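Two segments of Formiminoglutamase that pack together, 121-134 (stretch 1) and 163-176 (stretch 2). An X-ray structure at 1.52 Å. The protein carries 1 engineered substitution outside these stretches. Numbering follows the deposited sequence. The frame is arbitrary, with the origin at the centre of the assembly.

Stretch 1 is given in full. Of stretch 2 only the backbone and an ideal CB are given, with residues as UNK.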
ATOM      1  N   GLY A 121      -4.146 -15.892 -18.317  1.00 17.99           N
ATOM      2  CA  GLY A 121      -2.953 -15.113 -18.630  1.00 18.84           C
ATOM      3  C   GLY A 121      -3.036 -14.198 -19.850  1.00 18.11           C
ATOM      4  O   GLY A 121      -3.963 -14.290 -20.647  1.00 16.84           O
ATOM      5  N   ASN A 122      -2.038 -13.325 -19.989  1.00 20.62           N
ATOM      6  CA  ASN A 122      -1.950 -12.321 -21.061  1.00 18.03           C
ATOM      7  C   ASN A 122      -2.328 -12.827 -22.446  1.00 18.67           C
ATOM      8  O   ASN A 122      -2.819 -12.060 -23.294  1.00 18.63           O
ATOM      9  CB  ASN A 122      -0.518 -11.766 -21.167  1.00 18.21           C
ATOM     10  CG  ASN A 122      -0.077 -10.981 -19.936  1.00 22.38           C
ATOM     11  OD1 ASN A 122      -0.835 -10.192 -19.364  1.00 21.94           O
ATOM     12  ND2 ASN A 122       1.172 -11.179 -19.544  1.00 20.90           N
ATOM     13  N   ASP A 123      -2.068 -14.109 -22.680  1.00 17.29           N
ATOM     14  CA  ASP A 123      -2.129 -14.675 -24.033  1.00 20.38           C
ATOM     15  C   ASP A 123      -3.529 -14.639 -24.667  1.00 18.68           C
ATOM     16  O   ASP A 123      -3.665 -14.666 -25.889  1.00 20.55           O
ATOM     17  CB  ASP A 123      -1.540 -16.084 -24.048  1.00 17.18           C
ATOM     18  CG  ASP A 123      -0.027 -16.080 -23.849  1.00 24.13           C
ATOM     19  OD1 ASP A 123       0.589 -17.167 -23.923  1.00 31.05           O
ATOM     20  OD2 ASP A 123       0.556 -14.995 -23.629  1.00 22.93           O
ATOM     21  N   GLN A 124      -4.554 -14.554 -23.821  1.00 17.87           N
ATOM     22  CA  GLN A 124      -5.932 -14.411 -24.265  1.00 17.06           C
ATOM     23  C   GLN A 124      -6.124 -13.173 -25.149  1.00 17.49           C
ATOM     24  O   GLN A 124      -7.059 -13.114 -25.948  1.00 17.35           O
ATOM     25  CB  GLN A 124      -6.859 -14.322 -23.048  1.00 19.65           C
ATOM     26  CG  GLN A 124      -6.788 -12.983 -22.297  1.00 16.67           C
ATOM     27  CD  GLN A 124      -7.746 -12.920 -21.126  1.00 17.64           C
ATOM     28  OE1 GLN A 124      -8.501 -13.856 -20.876  1.00 20.98           O
ATOM     29  NE2 GLN A 124      -7.718 -11.818 -20.399  1.00 17.21           N
ATOM     30  N   SER A 125      -5.239 -12.188 -24.996  1.00 16.24           N
ATOM     31  CA  SER A 125      -5.393 -10.908 -25.672  1.00 15.94           C
ATOM     32  C   SER A 125      -5.214 -11.026 -27.174  1.00 19.51           C
ATOM     33  O   SER A 125      -5.775 -10.235 -27.929  1.00 20.08           O
ATOM     34  CB  SER A 125      -4.404  -9.896 -25.119  1.00 18.36           C
ATOM     35  OG  SER A 125      -4.460  -9.864 -23.706  1.00 17.83           O
ATOM     36  N   ALA A 126      -4.430 -12.009 -27.610  1.00 19.26           N
ATOM     37  CA  ALA A 126      -4.228 -12.223 -29.038  1.00 17.54           C
ATOM     38  C   ALA A 126      -5.541 -12.621 -29.732  1.00 18.13           C
ATOM     39  O   ALA A 126      -5.975 -11.945 -30.665  1.00 20.16           O
ATOM     40  CB  ALA A 126      -3.125 -13.238 -29.287  1.00 18.37           C
ATOM     41  N   PRO A 127      -6.192 -13.704 -29.261  1.00 19.49           N
ATOM     42  CA  PRO A 127      -7.506 -14.091 -29.791  1.00 18.64           C
ATOM     43  C   PRO A 127      -8.494 -12.930 -29.750  1.00 18.99           C
ATOM     44  O   PRO A 127      -9.202 -12.669 -30.719  1.00 19.10           O
ATOM     45  CB  PRO A 127      -7.963 -15.177 -28.815  1.00 17.90           C
ATOM     46  CG  PRO A 127      -6.722 -15.747 -28.263  1.00 19.13           C
ATOM     47  CD  PRO A 127      -5.729 -14.630 -28.208  1.00 18.90           C
ATOM     48  N   ASN A 128      -8.541 -12.255 -28.606  1.00 18.11           N
ATOM     49  CA  ASN A 128      -9.428 -11.118 -28.387  1.00 18.24           C
ATOM     50  C   ASN A 128      -9.236  -9.992 -29.397  1.00 18.45           C
ATOM     51  O   ASN A 128     -10.199  -9.442 -29.918  1.00 20.82           O
ATOM     52  CB  ASN A 128      -9.230 -10.578 -26.969  1.00 18.18           C
ATOM     53  CG  ASN A 128      -9.779 -11.509 -25.914  1.00 13.89           C
ATOM     54  OD1 ASN A 128     -10.537 -12.426 -26.214  1.00 15.75           O
ATOM     55  ND2 ASN A 128      -9.415 -11.264 -24.664  1.00 18.37           N
ATOM     56  N   GLY A 129      -7.983  -9.651 -29.660  1.00 18.20           N
ATOM     57  CA  GLY A 129      -7.662  -8.640 -30.645  1.00 20.17           C
ATOM     58  C   GLY A 129      -8.045  -9.030 -32.063  1.00 19.96           C
ATOM     59  O   GLY A 129      -8.532  -8.196 -32.827  1.00 20.64           O
ATOM     60  N   ARG A 130      -7.814 -10.290 -32.427  1.00 20.38           N
ATOM     61  CA  ARG A 130      -8.193 -10.771 -33.757  1.00 19.81           C
ATOM     62  C   ARG A 130      -9.709 -10.743 -33.952  1.00 20.42           C
ATOM     63  O   ARG A 130     -10.201 -10.400 -35.030  1.00 22.51           O
ATOM     64  CB  ARG A 130      -7.630 -12.169 -34.015  1.00 19.95           C
ATOM     65  CG  ARG A 130      -6.132 -12.176 -34.273  1.00 20.65           C
ATOM     66  CD  ARG A 130      -5.637 -13.534 -34.726  1.00 18.22           C
ATOM     67  NE  ARG A 130      -5.844 -14.573 -33.719  1.00 25.30           N
ATOM     68  CZ  ARG A 130      -4.973 -14.863 -32.759  1.00 25.96           C
ATOM     69  NH1 ARG A 130      -3.840 -14.173 -32.667  1.00 23.40           N
ATOM     70  NH2 ARG A 130      -5.236 -15.838 -31.895  1.00 22.69           N
ATOM     71  N   ALA A 131     -10.444 -11.105 -32.902  1.00 20.60           N
ATOM     72  CA  ALA A 131     -11.896 -10.912 -32.873  1.00 20.41           C
ATOM     73  C   ALA A 131     -12.280  -9.465 -33.216  1.00 22.59           C
ATOM     74  O   ALA A 131     -13.278  -9.229 -33.905  1.00 22.28           O
ATOM     75  CB  ALA A 131     -12.473 -11.320 -31.508  1.00 18.66           C
ATOM     76  N   MET A 132     -11.481  -8.510 -32.733  1.00 20.73           N
ATOM     77  CA  MET A 132     -11.691  -7.086 -33.011  1.00 20.84           C
ATOM     78  C   MET A 132     -11.358  -6.742 -34.455  1.00 21.87           C
ATOM     79  O   MET A 132     -12.104  -6.021 -35.108  1.00 22.70           O
ATOM     80  CB  MET A 132     -10.852  -6.199 -32.083  1.00 17.87           C
ATOM     81  CG  MET A 132     -11.345  -6.101 -30.640  1.00 17.31           C
ATOM     82  SD  MET A 132     -12.857  -5.147 -30.376  1.00 23.24           S
ATOM     83  CE  MET A 132     -12.328  -3.490 -30.853  1.00 20.50           C
ATOM     84  N   LEU A 133     -10.228  -7.254 -34.937  1.00 20.87           N
ATOM     85  CA  LEU A 133      -9.778  -6.992 -36.302  1.00 22.53           C
ATOM     86  C   LEU A 133     -10.712  -7.591 -37.348  1.00 24.07           C
ATOM     87  O   LEU A 133     -10.705  -7.168 -38.506  1.00 27.90           O
ATOM     88  CB  LEU A 133      -8.359  -7.520 -36.522  1.00 23.60           C
ATOM     89  CG  LEU A 133      -7.235  -6.937 -35.656  1.00 21.65           C
ATOM     90  CD1 LEU A 133      -5.907  -7.622 -35.984  1.00 22.60           C
ATOM     91  CD2 LEU A 133      -7.136  -5.428 -35.832  1.00 21.11           C
ATOM     92  N   ARG A 134     -11.502  -8.581 -36.943  1.00 20.24           N
ATOM     93  CA  ARG A 134     -12.506  -9.162 -37.829  1.00 21.13           C
ATOM     94  C   ARG A 134     -13.753  -8.317 -37.776  1.00 23.33           C
ATOM     95  O   ARG A 134     -14.378  -8.047 -38.798  1.00 26.48           O
ATOM     96  CB  ARG A 134     -12.865 -10.593 -37.413  1.00 21.23           C
ATOM     97  CG  ARG A 134     -11.840 -11.656 -37.772  1.00 23.07           C
ATOM     98  CD  ARG A 134     -12.241 -12.984 -37.130  1.00 27.83           C
ATOM     99  NE  ARG A 134     -13.592 -13.362 -37.530  1.00 28.32           N
ATOM    100  CZ  ARG A 134     -14.367 -14.230 -36.886  1.00 27.71           C
ATOM    101  NH1 ARG A 134     -13.942 -14.827 -35.783  1.00 25.32           N
ATOM    102  NH2 ARG A 134     -15.585 -14.492 -37.348  1.00 29.96           N
ATOM    103  N   UNK A 163       1.462 -16.794 -26.752  1.00 34.04           N
ATOM    104  CA  UNK A 163       2.814 -16.269 -26.824  1.00 31.14           C
ATOM    105  C   UNK A 163       2.837 -14.807 -27.237  1.00 32.03           C
ATOM    106  O   UNK A 163       2.256 -14.457 -28.257  1.00 31.94           O
ATOM    107  CB  UNK A 163       3.648 -17.099 -27.802  1.00 31.14           C
ATOM    108  N   UNK A 164       3.509 -13.959 -26.457  1.00 34.79           N
ATOM    109  CA  UNK A 164       3.577 -12.517 -26.730  1.00 27.28           C
ATOM    110  C   UNK A 164       2.409 -11.994 -27.575  1.00 28.67           C
ATOM    111  O   UNK A 164       2.545 -11.789 -28.785  1.00 25.22           O
ATOM    112  CB  UNK A 164       4.893 -12.195 -27.441  1.00 27.28           C
ATOM    113  N   UNK A 165       1.251 -11.768 -26.932  1.00 25.04           N
ATOM    114  CA  UNK A 165      -0.015 -11.438 -27.612  1.00 24.77           C
ATOM    115  C   UNK A 165       0.002 -10.181 -28.503  1.00 21.32           C
ATOM    116  O   UNK A 165      -0.738 -10.122 -29.486  1.00 19.22           O
ATOM    117  CB  UNK A 165      -1.104 -11.261 -26.552  1.00 24.77           C
ATOM    118  N   UNK A 166       0.822  -9.192 -28.169  1.00 20.83           N
ATOM    119  CA  UNK A 166       0.753  -7.923 -28.884  1.00 22.85           C
ATOM    120  C   UNK A 166       1.743  -7.851 -30.032  1.00 22.09           C
ATOM    121  O   UNK A 166       1.599  -7.051 -30.951  1.00 21.92           O
ATOM    122  CB  UNK A 166       1.002  -6.763 -27.918  1.00 22.85           C
ATOM    123  N   UNK A 167       2.740  -8.718 -29.983  1.00 23.13           N
ATOM    124  CA  UNK A 167       3.556  -8.960 -31.157  1.00 26.85           C
ATOM    125  C   UNK A 167       2.614  -9.434 -32.244  1.00 24.58           C
ATOM    126  O   UNK A 167       2.642  -8.923 -33.359  1.00 23.74           O
ATOM    127  CB  UNK A 167       4.669  -9.974 -30.885  1.00 26.85           C
ATOM    128  N   UNK A 168       1.756 -10.388 -31.893  1.00 22.90           N
ATOM    129  CA  UNK A 168       0.836 -11.003 -32.845  1.00 23.75           C
ATOM    130  C   UNK A 168      -0.067  -9.986 -33.486  1.00 25.14           C
ATOM    131  O   UNK A 168      -0.384 -10.079 -34.665  1.00 24.91           O
ATOM    132  CB  UNK A 168      -0.007 -12.079 -32.158  1.00 23.75           C
ATOM    133  N   UNK A 169      -0.498  -9.015 -32.700  1.00 22.68           N
ATOM    134  CA  UNK A 169      -1.405  -8.024 -33.227  1.00 23.37           C
ATOM    135  C   UNK A 169      -0.650  -6.983 -34.075  1.00 23.63           C
ATOM    136  O   UNK A 169      -1.109  -6.593 -35.148  1.00 24.63           O
ATOM    137  CB  UNK A 169      -2.158  -7.344 -32.082  1.00 23.37           C
ATOM    138  N   UNK A 170       0.530  -6.568 -33.627  1.00 24.07           N
ATOM    139  CA  UNK A 170       1.340  -5.646 -34.425  1.00 25.09           C
ATOM    140  C   UNK A 170       1.726  -6.259 -35.766  1.00 23.35           C
ATOM    141  O   UNK A 170       1.909  -5.549 -36.755  1.00 25.67           O
ATOM    142  CB  UNK A 170       2.599  -5.244 -33.655  1.00 25.09           C
ATOM    143  N   UNK A 171       1.847  -7.581 -35.792  1.00 23.48           N
ATOM    144  CA  UNK A 171       2.186  -8.285 -37.019  1.00 27.15           C
ATOM    145  C   UNK A 171       0.983  -8.467 -37.946  1.00 27.57           C
ATOM    146  O   UNK A 171       1.117  -9.058 -39.016  1.00 27.49           O
ATOM    147  CB  UNK A 171       2.788  -9.650 -36.680  1.00 27.15           C
ATOM    148  N   UNK A 172      -0.182  -7.962 -37.543  1.00 25.04           N
ATOM    149  CA  UNK A 172      -1.388  -8.059 -38.372  1.00 26.31           C
ATOM    150  C   UNK A 172      -1.420  -7.011 -39.485  1.00 26.52           C
ATOM    151  O   UNK A 172      -1.205  -5.827 -39.236  1.00 24.90           O
ATOM    152  CB  UNK A 172      -2.634  -7.913 -37.496  1.00 26.31           C
ATOM    153  N   UNK A 173      -1.695  -7.460 -40.709  1.00 29.77           N
ATOM    154  CA  UNK A 173      -1.839  -6.566 -41.858  1.00 29.34           C
ATOM    155  C   UNK A 173      -2.848  -5.468 -41.575  1.00 27.79           C
ATOM    156  O   UNK A 173      -2.591  -4.287 -41.815  1.00 27.52           O
ATOM    157  CB  UNK A 173      -2.259  -7.353 -43.101  1.00 29.34           C
ATOM    158  N   UNK A 174      -4.008  -5.872 -41.074  1.00 27.15           N
ATOM    159  CA  UNK A 174      -5.140  -4.965 -40.922  1.00 25.68           C
ATOM    160  C   UNK A 174      -4.926  -3.876 -39.871  1.00 23.89           C
ATOM    161  O   UNK A 174      -5.508  -2.792 -39.970  1.00 25.06           O
ATOM    162  CB  UNK A 174      -6.390  -5.771 -40.563  1.00 25.68           C
ATOM    163  N   UNK A 175      -4.080  -4.156 -38.882  1.00 21.78           N
ATOM    164  CA  UNK A 175      -3.981  -3.309 -37.697  1.00 22.14           C
ATOM    165  C   UNK A 175      -2.907  -2.247 -37.785  1.00 21.31           C
ATOM    166  O   UNK A 175      -1.735  -2.557 -38.032  1.00 23.71           O
ATOM    167  CB  UNK A 175      -3.720  -4.178 -36.465  1.00 22.14           C
ATOM    168  N   UNK A 176      -3.310  -1.001 -37.548  1.00 18.71           N
ATOM    169  CA  UNK A 176      -2.397   0.128 -37.607  1.00 20.24           C
ATOM    170  C   UNK A 176      -1.761   0.434 -36.257  1.00 22.37           C
ATOM    171  O   UNK A 176      -2.452   0.770 -35.294  1.00 21.84           O
ATOM    172  CB  UNK A 176      -3.134   1.365 -38.124  1.00 20.24           C
TER

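Position 163 turns its CA-to-CB bond away from stretch 1, and an ideal CB would lie 4.9 Å from Asp 123 OD1 with room to spare, so almost any residue would fit. The deposited residue is Gly 163, whose backbone N gives a weak hydrogen bond to Asp 123 OD1 (3.0 Å). Position 164 also points away; its positive phi of 24° is easiest for glycine, asparagine or aspartate, yet the residue is Thr 164, whose OG1 is hydrogen-bonded elsewhere in the structure.

At position 165 the bond points toward stretch 1, and the ideal CB is 3.6 Å from Ala 126 N and 3.8 Å from Ser 125 CB. So close an approach favours something compact, such as alanine, serine or proline; the phi of -58° admits the last. It is Pro 165, whose CB lies 4.1 Å from Ala 126 CB and whose CG reaches 3.4 Å from Asn 122 O, fitting the ring against the 3-10 turn.

Position 166 points sideways with no neighbour close to its CB, so only a long or broad side chain could return to stretch 1. Phe 166 does so, its CZ 3.8 Å from Ser 125 CB. Position 167 is out of reach and makes no demand; Arg 167 forms a long salt bridge with the side chain at 171.

Position 168 faces Ala 126 CB and Arg 130 NH1, both 4.4 Å from the ideal CB. A small apolar residue would suit the first, a polar or acidic one the second. Gln 168 sets its CB 4.4 Å from Ala 126 CB, and its backbone O accepts a weak hydrogen bond from a water that also binds Arg 130 NH1.

From position 169, directed sideways, a branched aliphatic chain or methionine could reach the groove left by Gly 129, where stretch 1 has no side chain. Leu 169 fills it as a knob among Ser 125, Ala 126, Gly 129 and Arg 130, with CD2 3.9 Å from Gly 129 CA and 3.6 Å from Ala 126 O.

Positions 170 and 171 are out of reach; they hold Leu 170 and Glu 171. Position 172 points toward Leu 133 CD1, 3.6 Å from its ideal CB, with Arg 130 nearby: an aliphatic stem suits, an acid especially. Glu 172 packs CG 3.4 Å from Leu 133 CD1, while a water links its OE2 to Arg 130 NH1.

Position 173 is undemanding and is Ser 173. Position 174, facing Leu 133, accepts small residues; Ser 174 OG lies 3.7 Å from Leu 133 CD1. At 175 an apolar side chain suits, aliphatic or aromatic, since the ideal CB lies 3.7 Å from Leu 133 CD2; Phe 175 packs its CB there, its ring leading away. Position 176, out of reach, is Ser 176.

Stretch 2 163-176: GTPFRQLLEESSFS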
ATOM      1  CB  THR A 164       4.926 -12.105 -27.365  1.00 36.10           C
ATOM      2  OG1 THR A 164       5.983 -12.270 -26.406  1.00 35.21           O
ATOM      3  CG2 THR A 164       4.883 -10.657 -27.767  1.00 33.90           C
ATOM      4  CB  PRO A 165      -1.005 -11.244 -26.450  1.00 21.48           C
ATOM      5  CG  PRO A 165      -0.156 -11.077 -25.219  1.00 20.97           C
ATOM      6  CD  PRO A 165       1.087 -11.862 -25.471  1.00 22.12           C
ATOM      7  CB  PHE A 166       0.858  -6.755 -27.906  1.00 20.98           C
ATOM      8  CG  PHE A 166      -0.299  -6.696 -26.958  1.00 19.22           C
ATOM      9  CD1 PHE A 166      -1.555  -6.340 -27.419  1.00 18.96           C
ATOM     10  CD2 PHE A 166      -0.156  -7.058 -25.635  1.00 20.10           C
ATOM     11  CE1 PHE A 166      -2.626  -6.303 -26.576  1.00 19.85           C
ATOM     12  CE2 PHE A 166      -1.244  -7.026 -24.778  1.00 18.39           C
ATOM     13  CZ  PHE A 166      -2.472  -6.643 -25.248  1.00 19.56           C
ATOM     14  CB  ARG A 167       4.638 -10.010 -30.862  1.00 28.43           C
ATOM     15  CG  ARG A 167       5.518 -10.414 -32.040  1.00 28.73           C
ATOM     16  CD  ARG A 167       5.899  -9.234 -32.913  1.00 32.59           C
ATOM     17  NE  ARG A 167       7.319  -8.886 -32.850  1.00 40.21           N
ATOM     18  CZ  ARG A 167       8.332  -9.731 -33.046  1.00 39.13           C
ATOM     19  NH1 ARG A 167       8.117 -11.015 -33.300  1.00 41.43           N
ATOM     20  NH2 ARG A 167       9.577  -9.284 -32.973  1.00 37.41           N
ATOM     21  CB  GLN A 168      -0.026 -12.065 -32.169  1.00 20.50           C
ATOM     22  CG  GLN A 168       0.724 -13.329 -31.877  1.00 22.69           C
ATOM     23  CD  GLN A 168      -0.149 -14.400 -31.276  1.00 26.56           C
ATOM     24  OE1 GLN A 168       0.056 -14.807 -30.133  1.00 32.45           O
ATOM     25  NE2 GLN A 168      -1.125 -14.878 -32.047  1.00 21.83           N
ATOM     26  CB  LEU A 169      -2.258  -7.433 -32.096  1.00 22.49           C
ATOM     27  CG  LEU A 169      -3.007  -8.549 -31.326  1.00 27.17           C
ATOM     28  CD1 LEU A 169      -3.601  -8.081 -29.985  1.00 23.02           C
ATOM     29  CD2 LEU A 169      -4.090  -9.270 -32.188  1.00 18.46           C
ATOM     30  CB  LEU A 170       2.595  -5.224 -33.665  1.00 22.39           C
ATOM     31  CG  LEU A 170       2.313  -4.302 -32.486  1.00 21.47           C
ATOM     32  CD1 LEU A 170       3.574  -4.096 -31.664  1.00 19.66           C
ATOM     33  CD2 LEU A 170       1.738  -2.980 -32.990  1.00 21.51           C
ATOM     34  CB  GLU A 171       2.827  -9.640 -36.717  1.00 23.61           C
ATOM     35  CG  GLU A 171       4.175  -9.551 -36.051  1.00 25.43           C
ATOM     36  CD  GLU A 171       4.970 -10.832 -36.179  1.00 33.23           C
ATOM     37  OE1 GLU A 171       5.061 -11.584 -35.183  1.00 38.34           O
ATOM     38  OE2 GLU A 171       5.508 -11.088 -37.280  1.00 38.01           O
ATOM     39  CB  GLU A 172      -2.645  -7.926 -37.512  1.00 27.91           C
ATOM     40  CG  GLU A 172      -2.889  -9.087 -36.558  1.00 25.96           C
ATOM     41  CD  GLU A 172      -3.462 -10.298 -37.256  1.00 28.03           C
ATOM     42  OE1 GLU A 172      -3.999 -10.139 -38.379  1.00 31.32           O
ATOM     43  OE2 GLU A 172      -3.370 -11.406 -36.681  1.00 29.84           O
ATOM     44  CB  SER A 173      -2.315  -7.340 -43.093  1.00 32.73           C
ATOM     45  OG  SER A 173      -1.392  -8.342 -43.477  1.00 40.34           O
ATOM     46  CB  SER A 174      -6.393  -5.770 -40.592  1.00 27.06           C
ATOM     47  OG  SER A 174      -6.114  -6.698 -39.561  1.00 25.88           O
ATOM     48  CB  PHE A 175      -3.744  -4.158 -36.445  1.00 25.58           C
ATOM     49  CG  PHE A 175      -3.587  -3.346 -35.194  1.00 22.08           C
ATOM     50  CD1 PHE A 175      -4.629  -2.520 -34.749  1.00 22.10           C
ATOM     51  CD2 PHE A 175      -2.404  -3.392 -34.458  1.00 22.96           C
ATOM     52  CE1 PHE A 175      -4.491  -1.746 -33.589  1.00 18.05           C
ATOM     53  CE2 PHE A 175      -2.251  -2.624 -33.294  1.00 19.54           C
ATOM     54  CZ  PHE A 175      -3.295  -1.801 -32.858  1.00 19.72           C
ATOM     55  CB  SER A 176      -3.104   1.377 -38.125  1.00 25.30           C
ATOM     56  OG  SER A 176      -2.218   2.489 -38.120  1.00 22.37           O
TER
HETATM   57  O   HOH W   1      -2.938 -11.773 -34.171  1.00 27.68           O
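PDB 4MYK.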